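Long-range contacts in putative citrate lyase (Ralstonia eutropha, PDB 3QQW), which probably acts as a magnesium-dependent lyase on (S)-citramalyl-CoA or a related CoA ester, in the HpcH/HpaI aldolase/citrate lyase family, built on a TIM barrel: residues A23-H27 with I260-V264; D50-E56 with Y114-K119; A187-A192 with H201-V205; S195-E200 with D239-A243. One frame throughout, in Å; residues are numbered along the deposited sequence.

Contact 1: A23-H27 with I260-V264; sequences AACEH and IQPIV
Strand 25-27 and helix 260-264 run nearly antiparallel, at 158°, with their axes 8.7 Å apart at closest approach. Ala-24 precedes the strand with phi/psi -67/-19, and its CA lies 5.3 Å from the CA of Val-264. Cys-25 is extended, and its t rotamer carries SG to 4.0 Å from CG1 of Ile-260. CB of Cys-25 lies 3.8 Å from CG2 of Ile-263 and 3.9 Å from CG2 of Val-264, so three helix residues meet one small side chain. Ile-260 is in the mt rotamer. Its CD1 makes an off-centre CH-pi contact with His-27, 4.2 Å from the ring centroid. His-27 is t, and its ND1 is hydrogen-bonded to Ser-254. Ile-263, also mt, places CG2 3.5 Å from Ala-24 O. No hydrogen bond joins the segments. This is apolar helix-on-strand packing on the outside of a TIM barrel. Strand 25-29 lies between strands 49-54 and 251-254, and helix 32-45 flanks the contact at His-27 and Ile-260.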
loop_
_atom_site.group_PDB
_atom_site.type_symbol
_atom_site.label_atom_id
_atom_site.label_comp_id
_atom_site.label_asym_id
_atom_site.label_seq_id
_atom_site.Cartn_x
_atom_site.Cartn_y
_atom_site.Cartn_z
ATOM N N ALA C 23 16.935 14.174 17.230
ATOM C CA ALA C 23 18.233 13.815 16.691
ATOM C C ALA C 23 18.042 12.790 15.593
ATOM O O ALA C 23 17.153 11.934 15.667
ATOM C CB ALA C 23 19.100 13.252 17.804
ATOM N N ALA C 24 18.858 12.897 14.564
ATOM C CA ALA C 24 18.843 12.009 13.393
ATOM C C ALA C 24 19.272 10.586 13.745
ATOM O O ALA C 24 18.996 9.646 13.005
ATOM C CB ALA C 24 19.785 12.577 12.363
ATOM N N CYS C 25 19.943 10.429 14.886
ATOM C CA CYS C 25 20.509 9.150 15.286
ATOM C C CYS C 25 20.140 8.754 16.696
ATOM O O CYS C 25 20.111 9.584 17.602
ATOM C CB CYS C 25 22.027 9.205 15.122
ATOM S SG CYS C 25 22.862 7.646 15.482
ATOM N N GLU C 26 19.928 7.454 16.878
ATOM C CA GLU C 26 19.598 6.860 18.166
ATOM C C GLU C 26 20.525 5.695 18.402
ATOM O O GLU C 26 20.405 4.668 17.724
ATOM C CB GLU C 26 18.125 6.426 18.227
ATOM C CG GLU C 26 17.689 6.079 19.642
ATOM C CD GLU C 26 16.245 5.646 19.761
ATOM O OE1 GLU C 26 15.363 6.483 19.485
ATOM O OE2 GLU C 26 15.990 4.478 20.136
ATOM N N HIS C 27 21.468 5.867 19.335
ATOM C CA HIS C 27 22.486 4.864 19.628
ATOM C C HIS C 27 22.056 3.948 20.781
ATOM O O HIS C 27 21.605 4.423 21.820
ATOM C CB HIS C 27 23.821 5.539 19.935
ATOM C CG HIS C 27 24.940 4.572 20.088
ATOM N ND1 HIS C 27 25.507 3.942 18.987
ATOM C CD2 HIS C 27 25.546 4.127 21.210
ATOM C CE1 HIS C 27 26.436 3.141 19.477
ATOM N NE2 HIS C 27 26.500 3.222 20.809
ATOM N N ILE C 260 27.318 6.727 14.085
ATOM C CA ILE C 260 26.683 7.982 14.501
ATOM C C ILE C 260 26.912 9.121 13.491
ATOM O O ILE C 260 25.925 9.592 12.911
ATOM C CB ILE C 260 27.063 8.390 15.950
ATOM C CG1 ILE C 260 26.594 7.294 16.940
ATOM C CG2 ILE C 260 26.484 9.791 16.313
ATOM C CD1 ILE C 260 27.098 7.397 18.336
ATOM N N GLN C 261 28.168 9.569 13.298
ATOM C CA GLN C 261 28.462 10.667 12.392
ATOM C C GLN C 261 27.946 10.385 10.961
ATOM O O GLN C 261 27.231 11.255 10.464
ATOM C CB GLN C 261 29.949 11.042 12.417
ATOM C CG GLN C 261 30.185 12.550 12.595
ATOM C CD GLN C 261 29.782 13.085 13.951
ATOM O OE1 GLN C 261 30.352 12.725 14.978
ATOM N NE2 GLN C 261 28.796 13.958 13.966
ATOM N N PRO C 262 28.149 9.197 10.321
ATOM C CA PRO C 262 27.564 8.982 8.971
ATOM C C PRO C 262 26.030 9.109 8.946
ATOM O O PRO C 262 25.497 9.658 7.983
ATOM C CB PRO C 262 27.990 7.553 8.612
ATOM C CG PRO C 262 29.176 7.290 9.448
ATOM C CD PRO C 262 28.974 8.040 10.726
ATOM N N ILE C 263 25.328 8.673 10.017
ATOM C CA ILE C 263 23.862 8.775 10.088
ATOM C C ILE C 263 23.463 10.248 10.225
ATOM O O ILE C 263 22.616 10.704 9.451
ATOM C CB ILE C 263 23.233 7.886 11.189
ATOM C CG1 ILE C 263 23.335 6.383 10.811
ATOM C CG2 ILE C 263 21.762 8.275 11.451
ATOM C CD1 ILE C 263 23.142 5.382 11.961
ATOM N N VAL C 264 24.080 10.995 11.183
ATOM C CA VAL C 264 23.781 12.410 11.417
ATOM C C VAL C 264 24.008 13.228 10.118
ATOM O O VAL C 264 23.113 13.956 9.693
ATOM C CB VAL C 264 24.590 12.973 12.626
ATOM C CG1 VAL C 264 24.529 14.502 12.698
ATOM C CG2 VAL C 264 24.111 12.344 13.939
#

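Contact 2: D50-E56 with Y114-K119; sequences DVTCDCE and YITVPK
Residues 50-54 and 115-117 are extended strands whose segments point the same way, 39° apart end to end. Strand 85-88 lies between them in the sheet, so side chains make the contact. The register pairs Thr-52 with Thr-116 and Glu-56 with Pro-118, each with CA atoms 7.9 Å apart. Two polar links span the gap. Tyr-114, chi1 p and chi2 88°, donates from OH to OG1 of Thr-52 at 2.6 Å. Thr-52, rotamer m, also bonds Glu-26. The salt bridge sets NZ of Lys-119 2.9 Å from OE2 of Glu-56, a poorly ordered side chain; NZ also pairs with Asp-179. Asp-50 makes salt bridges with Arg-84 and Arg-251. Van der Waals contacts add to these: Glu-56 CG meets Pro-118 CG at 3.6 Å, and Thr-52 CG2 lies 4.1 Å from Thr-116 OG1. The arrangement fits a TIM barrel: interior polar side chains bridge strands, and the C-terminal strand ends reach the predicted magnesium and substrate site at Asp-179 and Arg-88.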
loop_
_atom_site.group_PDB
_atom_site.type_symbol
_atom_site.label_atom_id
_atom_site.label_comp_id
_atom_site.label_asym_id
_atom_site.label_seq_id
_atom_site.Cartn_x
_atom_site.Cartn_y
_atom_site.Cartn_z
ATOM N N ASP C 50 20.668 10.443 20.321
ATOM C CA ASP C 50 20.060 10.013 21.558
ATOM C C ASP C 50 20.664 8.671 21.970
ATOM O O ASP C 50 21.193 7.955 21.136
ATOM C CB ASP C 50 18.544 9.893 21.405
ATOM C CG ASP C 50 17.801 11.201 21.303
ATOM O OD1 ASP C 50 18.338 12.240 21.789
ATOM O OD2 ASP C 50 16.657 11.187 20.808
ATOM N N VAL C 51 20.586 8.328 23.256
ATOM C CA VAL C 51 21.089 7.047 23.738
ATOM C C VAL C 51 19.906 6.229 24.225
ATOM O O VAL C 51 19.125 6.701 25.041
ATOM C CB VAL C 51 22.158 7.234 24.834
ATOM C CG1 VAL C 51 22.595 5.900 25.420
ATOM C CG2 VAL C 51 23.356 7.992 24.294
ATOM N N THR C 52 19.767 5.006 23.736
ATOM C CA THR C 52 18.757 4.104 24.254
ATOM C C THR C 52 19.449 3.059 25.105
ATOM O O THR C 52 20.295 2.310 24.616
ATOM C CB THR C 52 17.865 3.468 23.157
ATOM O OG1 THR C 52 17.323 4.503 22.352
ATOM C CG2 THR C 52 16.717 2.669 23.747
ATOM N N CYS C 53 19.114 3.046 26.387
ATOM C CA CYS C 53 19.598 2.042 27.334
ATOM C C CYS C 53 18.741 0.847 27.123
ATOM O O CYS C 53 17.522 0.885 27.329
ATOM C CB CYS C 53 19.535 2.553 28.767
ATOM S SG CYS C 53 20.338 4.146 28.999
ATOM N N ASP C 54 19.336 -0.148 26.518
ATOM C CA ASP C 54 18.619 -1.329 26.121
ATOM C C ASP C 54 18.380 -2.289 27.293
ATOM O O ASP C 54 19.334 -2.784 27.838
ATOM C CB ASP C 54 19.383 -2.013 24.991
ATOM C CG ASP C 54 18.499 -2.887 24.128
ATOM O OD1 ASP C 54 17.332 -3.142 24.531
ATOM O OD2 ASP C 54 18.965 -3.322 23.060
ATOM N N CYS C 55 17.115 -2.532 27.680
ATOM C CA CYS C 55 16.746 -3.510 28.721
ATOM C C CYS C 55 16.441 -4.787 28.022
ATOM O O CYS C 55 17.077 -5.799 28.322
ATOM C CB CYS C 55 15.564 -3.049 29.575
ATOM S SG CYS C 55 15.980 -1.775 30.787
ATOM N N GLU C 56 15.536 -4.694 27.004
ATOM C CA GLU C 56 15.046 -5.739 26.107
ATOM C C GLU C 56 16.140 -6.730 25.710
ATOM O O GLU C 56 15.978 -7.930 25.964
ATOM C CB GLU C 56 14.422 -5.123 24.843
ATOM C CG GLU C 56 13.298 -5.967 24.279
ATOM C CD GLU C 56 13.411 -6.389 22.828
ATOM O OE1 GLU C 56 13.851 -5.571 21.984
ATOM O OE2 GLU C 56 12.985 -7.528 22.525
ATOM N N TYR C 114 12.646 9.170 26.817
ATOM C CA TYR C 114 11.611 8.370 26.166
ATOM C C TYR C 114 11.680 6.916 26.595
ATOM O O TYR C 114 12.691 6.467 27.151
ATOM C CB TYR C 114 11.724 8.439 24.615
ATOM C CG TYR C 114 13.086 8.067 24.097
ATOM C CD1 TYR C 114 13.414 6.739 23.819
ATOM C CD2 TYR C 114 14.057 9.041 23.875
ATOM C CE1 TYR C 114 14.687 6.387 23.369
ATOM C CE2 TYR C 114 15.336 8.698 23.439
ATOM C CZ TYR C 114 15.645 7.372 23.188
ATOM O OH TYR C 114 16.896 7.044 22.722
ATOM N N ILE C 115 10.619 6.165 26.264
ATOM C CA ILE C 115 10.565 4.726 26.458
ATOM C C ILE C 115 10.314 4.118 25.086
ATOM O O ILE C 115 9.403 4.537 24.367
ATOM C CB ILE C 115 9.523 4.281 27.521
ATOM C CG1 ILE C 115 10.050 4.589 28.923
ATOM C CG2 ILE C 115 9.164 2.791 27.386
ATOM C CD1 ILE C 115 9.006 4.616 29.929
ATOM N N THR C 116 11.154 3.151 24.722
ATOM C CA THR C 116 11.045 2.396 23.485
ATOM C C THR C 116 10.304 1.104 23.823
ATOM O O THR C 116 10.712 0.357 24.723
ATOM C CB THR C 116 12.399 2.212 22.856
ATOM O OG1 THR C 116 12.916 3.502 22.543
ATOM C CG2 THR C 116 12.340 1.378 21.594
ATOM N N VAL C 117 9.173 0.889 23.139
ATOM C CA VAL C 117 8.295 -0.272 23.340
ATOM C C VAL C 117 8.486 -1.228 22.150
ATOM O O VAL C 117 8.156 -0.886 21.003
ATOM C CB VAL C 117 6.816 0.168 23.514
ATOM C CG1 VAL C 117 5.892 -1.020 23.725
ATOM C CG2 VAL C 117 6.666 1.188 24.625
ATOM N N PRO C 118 8.959 -2.450 22.412
ATOM C CA PRO C 118 9.227 -3.371 21.303
ATOM C C PRO C 118 8.161 -4.446 21.096
ATOM O O PRO C 118 7.380 -4.745 21.999
ATOM C CB PRO C 118 10.525 -4.043 21.748
ATOM C CG PRO C 118 10.389 -4.123 23.227
ATOM C CD PRO C 118 9.466 -3.002 23.683
ATOM N N LYS C 119 8.191 -5.072 19.903
ATOM C CA LYS C 119 7.440 -6.265 19.552
ATOM C C LYS C 119 5.941 -6.264 19.902
ATOM O O LYS C 119 5.390 -7.343 20.164
ATOM C CB LYS C 119 8.105 -7.466 20.252
ATOM C CG LYS C 119 9.189 -8.159 19.447
ATOM C CD LYS C 119 10.151 -8.905 20.385
ATOM C CE LYS C 119 11.558 -9.034 19.837
ATOM N NZ LYS C 119 12.248 -7.718 19.719
#

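Contact 3: A187-A192 with H201-V205; sequences AIPAAA and HALLV
A histidine N-cap opens helix 202-217 of this TIM-barrel protein, and the preceding loop folds back against it. In that loop Ile-188 and Pro-189 are extended, with psi 114° and 161°. A 3-10 segment follows from Ala-190, with Ala-192 N bonded to Pro-189 O at 3.2 Å. CA of Ile-188 lies 8.0 Å from CA of Leu-203. CA of Ala-192 lies 6.4 Å from CA of His-201. Ile-188 is the main bump. In its mt rotamer it enters a hollow formed by His-201, Leu-203 and Leu-204. Its CG1 lies 3.8 Å from CE1 of His-201 and 3.9 Å from CD1 of Leu-203. CD1 of Ile-188 lies 4.0 Å from CD2 of Leu-204, and its CG2 sits over one face of the imidazole. Ala-192 is the second, smaller bump. CB of Ala-192 rests in a notch, 4.1 Å from CB of His-201 and 3.9 Å from CD1 of Leu-204. Pro-189 adds a light contact, CD to NE2 of His-201 at 4.1 Å. Both leucines are mt. Leu-204 continues onto Val-181 and Phe-180 of helix 177-182. Ala-187 O accepts from Arg-244 of a second subunit, and Leu-203 packs on Phe-247 of that subunit. The t rotamer of His-201 swings the ring back over the first helical turn, where ND1 accepts the cap bond from Leu-203 N at 3.1 Å.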
loop_
_atom_site.group_PDB
_atom_site.type_symbol
_atom_site.label_atom_id
_atom_site.label_comp_id
_atom_site.label_asym_id
_atom_site.label_seq_id
_atom_site.Cartn_x
_atom_site.Cartn_y
_atom_site.Cartn_z
ATOM N N ALA C 187 9.507 -16.641 4.281
ATOM C CA ALA C 187 9.113 -16.156 2.945
ATOM C C ALA C 187 9.964 -14.988 2.479
ATOM O O ALA C 187 10.047 -14.716 1.274
ATOM C CB ALA C 187 7.654 -15.765 2.925
ATOM N N ILE C 188 10.567 -14.261 3.441
ATOM C CA ILE C 188 11.491 -13.167 3.144
ATOM C C ILE C 188 12.902 -13.740 3.327
ATOM O O ILE C 188 13.235 -14.152 4.440
ATOM C CB ILE C 188 11.238 -11.889 3.969
ATOM C CG1 ILE C 188 9.811 -11.338 3.722
ATOM C CG2 ILE C 188 12.325 -10.841 3.662
ATOM C CD1 ILE C 188 9.395 -10.163 4.610
ATOM N N PRO C 189 13.708 -13.849 2.244
ATOM C CA PRO C 189 15.059 -14.437 2.391
ATOM C C PRO C 189 15.999 -13.536 3.185
ATOM O O PRO C 189 15.722 -12.349 3.340
ATOM C CB PRO C 189 15.537 -14.623 0.951
ATOM C CG PRO C 189 14.729 -13.680 0.128
ATOM C CD PRO C 189 13.433 -13.430 0.850
ATOM N N ALA C 190 17.095 -14.117 3.705
ATOM C CA ALA C 190 18.110 -13.443 4.519
ATOM C C ALA C 190 18.778 -12.288 3.770
ATOM O O ALA C 190 19.081 -11.262 4.390
ATOM C CB ALA C 190 19.159 -14.438 4.969
ATOM N N ALA C 191 18.964 -12.435 2.441
ATOM C CA ALA C 191 19.558 -11.419 1.556
ATOM C C ALA C 191 18.776 -10.086 1.560
ATOM O O ALA C 191 19.350 -9.031 1.253
ATOM C CB ALA C 191 19.643 -11.953 0.141
ATOM N N ALA C 192 17.469 -10.151 1.886
ATOM C CA ALA C 192 16.574 -8.994 1.957
ATOM C C ALA C 192 16.723 -8.273 3.292
ATOM O O ALA C 192 16.266 -7.149 3.419
ATOM C CB ALA C 192 15.128 -9.422 1.733
ATOM N N HIS C 201 12.742 -5.359 -1.597
ATOM C CA HIS C 201 11.792 -6.473 -1.458
ATOM C C HIS C 201 10.393 -5.876 -1.255
ATOM O O HIS C 201 10.215 -5.009 -0.395
ATOM C CB HIS C 201 12.191 -7.406 -0.299
ATOM C CG HIS C 201 11.364 -8.651 -0.202
ATOM N ND1 HIS C 201 10.080 -8.642 0.343
ATOM C CD2 HIS C 201 11.662 -9.909 -0.591
ATOM C CE1 HIS C 201 9.644 -9.891 0.262
ATOM N NE2 HIS C 201 10.558 -10.690 -0.295
ATOM N N ALA C 202 9.434 -6.305 -2.080
ATOM C CA ALA C 202 8.062 -5.801 -2.110
ATOM C C ALA C 202 7.411 -5.716 -0.727
ATOM O O ALA C 202 6.756 -4.713 -0.445
ATOM C CB ALA C 202 7.222 -6.668 -3.028
ATOM N N LEU C 203 7.622 -6.727 0.142
ATOM C CA LEU C 203 7.037 -6.735 1.477
ATOM C C LEU C 203 7.715 -5.733 2.397
ATOM O O LEU C 203 7.054 -5.170 3.275
ATOM C CB LEU C 203 7.077 -8.134 2.099
ATOM C CG LEU C 203 6.252 -9.241 1.395
ATOM C CD1 LEU C 203 6.330 -10.524 2.175
ATOM C CD2 LEU C 203 4.798 -8.832 1.180
ATOM N N LEU C 204 9.021 -5.491 2.187
ATOM C CA LEU C 204 9.791 -4.571 3.018
ATOM C C LEU C 204 9.532 -3.136 2.591
ATOM O O LEU C 204 9.336 -2.276 3.453
ATOM C CB LEU C 204 11.274 -4.946 2.972
ATOM C CG LEU C 204 11.560 -6.366 3.516
ATOM C CD1 LEU C 204 13.018 -6.684 3.466
ATOM C CD2 LEU C 204 11.018 -6.532 4.963
ATOM N N VAL C 205 9.410 -2.897 1.272
ATOM C CA VAL C 205 9.083 -1.571 0.719
ATOM C C VAL C 205 7.729 -1.173 1.263
ATOM O O VAL C 205 7.592 -0.083 1.786
ATOM C CB VAL C 205 9.113 -1.538 -0.845
ATOM C CG1 VAL C 205 8.606 -0.209 -1.382
ATOM C CG2 VAL C 205 10.511 -1.807 -1.370
#

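Contact 4: S195-E200 with D239-A243; sequences SPGQFE and DACRA
In segment 195-200 a cis peptide bond precedes Pro-196, and residues 197-199 form one 3-10 turn, with Phe-199 N on Pro-196 O at 3.0 Å and Glu-200 N on Gly-197 O at 3.1 Å. Residues 239-243 lie within helix 233-247. CA atoms lie 7.3 Å apart for Ser-195 and Asp-239, and 7.6 Å for Phe-199 and Arg-242. Phe-199, rotamer m, points toward the helix, and its ring lies against it. CB of Arg-242 sits over the ring face in a CH-pi contact, 3.7 Å from the centroid. CE1 of Phe-199 reaches CB of Ala-243 at 4.1 Å. Arg-242, rotamer mtp, lays one guanidinium face over Phe-199, with CZ of Arg-242 3.6 Å from CB of Phe-199. Its NH1 and NH2 both donate to OE2 of Glu-200, at 3.1 and 3.2 Å, in a salt bridge, while NE pairs with Glu-246. Ser-195 OG donates to OD1 of Asp-239 at 2.6 Å and accepts from NE2 of Gln-198 at 3.0 Å. The contact joins the loop before helix 202-217 to helix 233-247. The buried Phe-199 ring gives an apolar core, and the directional polar links beside it set where the loop sits along the helix.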
loop_
_atom_site.group_PDB
_atom_site.type_symbol
_atom_site.label_atom_id
_atom_site.label_comp_id
_atom_site.label_asym_id
_atom_site.label_seq_id
_atom_site.Cartn_x
_atom_site.Cartn_y
_atom_site.Cartn_z
ATOM N N SER C 195 21.148 -4.471 2.654
ATOM C CA SER C 195 21.047 -3.618 1.476
ATOM C C SER C 195 21.609 -4.335 0.241
ATOM O O SER C 195 22.566 -5.106 0.380
ATOM C CB SER C 195 21.772 -2.301 1.715
ATOM O OG SER C 195 21.111 -1.591 2.745
ATOM N N PRO C 196 21.007 -4.161 -0.960
ATOM C CA PRO C 196 19.866 -3.287 -1.308
ATOM C C PRO C 196 18.455 -3.913 -1.113
ATOM O O PRO C 196 17.453 -3.211 -1.278
ATOM C CB PRO C 196 20.131 -2.988 -2.794
ATOM C CG PRO C 196 20.785 -4.227 -3.313
ATOM C CD PRO C 196 21.536 -4.850 -2.157
ATOM N N GLY C 197 18.380 -5.201 -0.765
ATOM C CA GLY C 197 17.121 -5.926 -0.580
ATOM C C GLY C 197 16.135 -5.345 0.417
ATOM O O GLY C 197 14.920 -5.389 0.192
ATOM N N GLN C 198 16.634 -4.791 1.521
ATOM C CA GLN C 198 15.794 -4.200 2.571
ATOM C C GLN C 198 15.104 -2.916 2.099
ATOM O O GLN C 198 14.181 -2.431 2.772
ATOM C CB GLN C 198 16.610 -3.938 3.836
ATOM C CG GLN C 198 17.835 -3.040 3.641
ATOM C CD GLN C 198 18.059 -2.208 4.884
ATOM O OE1 GLN C 198 17.145 -1.948 5.688
ATOM N NE2 GLN C 198 19.280 -1.795 5.087
ATOM N N PHE C 199 15.524 -2.401 0.920
ATOM C CA PHE C 199 14.958 -1.206 0.306
ATOM C C PHE C 199 14.207 -1.541 -0.979
ATOM O O PHE C 199 13.679 -0.627 -1.626
ATOM C CB PHE C 199 16.083 -0.212 -0.006
ATOM C CG PHE C 199 16.796 0.354 1.198
ATOM C CD1 PHE C 199 16.121 1.165 2.113
ATOM C CD2 PHE C 199 18.165 0.166 1.368
ATOM C CE1 PHE C 199 16.799 1.711 3.217
ATOM C CE2 PHE C 199 18.835 0.730 2.459
ATOM C CZ PHE C 199 18.153 1.482 3.381
ATOM N N GLU C 200 14.172 -2.841 -1.363
ATOM C CA GLU C 200 13.636 -3.285 -2.652
ATOM C C GLU C 200 12.643 -4.459 -2.594
ATOM O O GLU C 200 11.784 -4.535 -3.479
ATOM C CB GLU C 200 14.782 -3.643 -3.598
ATOM C CG GLU C 200 15.545 -2.404 -4.052
ATOM C CD GLU C 200 16.937 -2.615 -4.613
ATOM O OE1 GLU C 200 17.294 -3.770 -4.944
ATOM O OE2 GLU C 200 17.666 -1.608 -4.748
ATOM N N ASP C 239 22.929 3.626 3.465
ATOM C CA ASP C 239 21.684 3.155 4.082
ATOM C C ASP C 239 20.860 4.324 4.637
ATOM O O ASP C 239 19.662 4.411 4.359
ATOM C CB ASP C 239 21.975 2.138 5.200
ATOM C CG ASP C 239 22.218 0.718 4.717
ATOM O OD1 ASP C 239 22.375 0.520 3.486
ATOM O OD2 ASP C 239 22.253 -0.196 5.565
ATOM N N ALA C 240 21.521 5.262 5.351
ATOM C CA ALA C 240 20.877 6.457 5.903
ATOM C C ALA C 240 20.310 7.337 4.796
ATOM O O ALA C 240 19.175 7.792 4.922
ATOM C CB ALA C 240 21.858 7.239 6.754
ATOM N N CYS C 241 21.036 7.495 3.676
ATOM C CA CYS C 241 20.573 8.288 2.522
ATOM C C CYS C 241 19.377 7.621 1.811
ATOM O O CYS C 241 18.437 8.331 1.468
ATOM C CB CYS C 241 21.710 8.574 1.549
ATOM S SG CYS C 241 22.868 9.852 2.131
ATOM N N ARG C 242 19.383 6.280 1.618
ATOM C CA ARG C 242 18.259 5.585 0.969
ATOM C C ARG C 242 17.022 5.708 1.824
ATOM O O ARG C 242 15.950 6.026 1.306
ATOM C CB ARG C 242 18.561 4.103 0.689
ATOM C CG ARG C 242 19.593 3.890 -0.420
ATOM C CD ARG C 242 19.499 2.505 -1.038
ATOM N NE ARG C 242 18.276 2.316 -1.826
ATOM C CZ ARG C 242 18.049 1.271 -2.627
ATOM N NH1 ARG C 242 18.947 0.294 -2.731
ATOM N NH2 ARG C 242 16.916 1.187 -3.315
ATOM N N ALA C 243 17.166 5.500 3.155
ATOM C CA ALA C 243 16.040 5.589 4.084
ATOM C C ALA C 243 15.505 7.009 4.107
ATOM O O ALA C 243 14.283 7.195 4.054
ATOM C CB ALA C 243 16.466 5.155 5.477
#

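Overall arrangement
From the N terminus, the first barrel strand opens contact 1. It closes only at helix 260-267, so it joins the first strand to the helix after the last strand, where the sheet closes. The other three contacts all lie within that span. Contact 2 comes first and closes before the others open. It links the second and fourth strands across the third, and touches contact 1 where Glu-26 OE2 lies 2.6 Å from Thr-52 OG1. Contacts 3 and 4 cross along the chain. Contact 3 closes a short loop onto helix 202-217; contact 4 ties the same loop to helix 233-247. They meet at Leu-204 and Gln-198. Contact 4 also reaches contact 1, through Ala-240 and Ile-263.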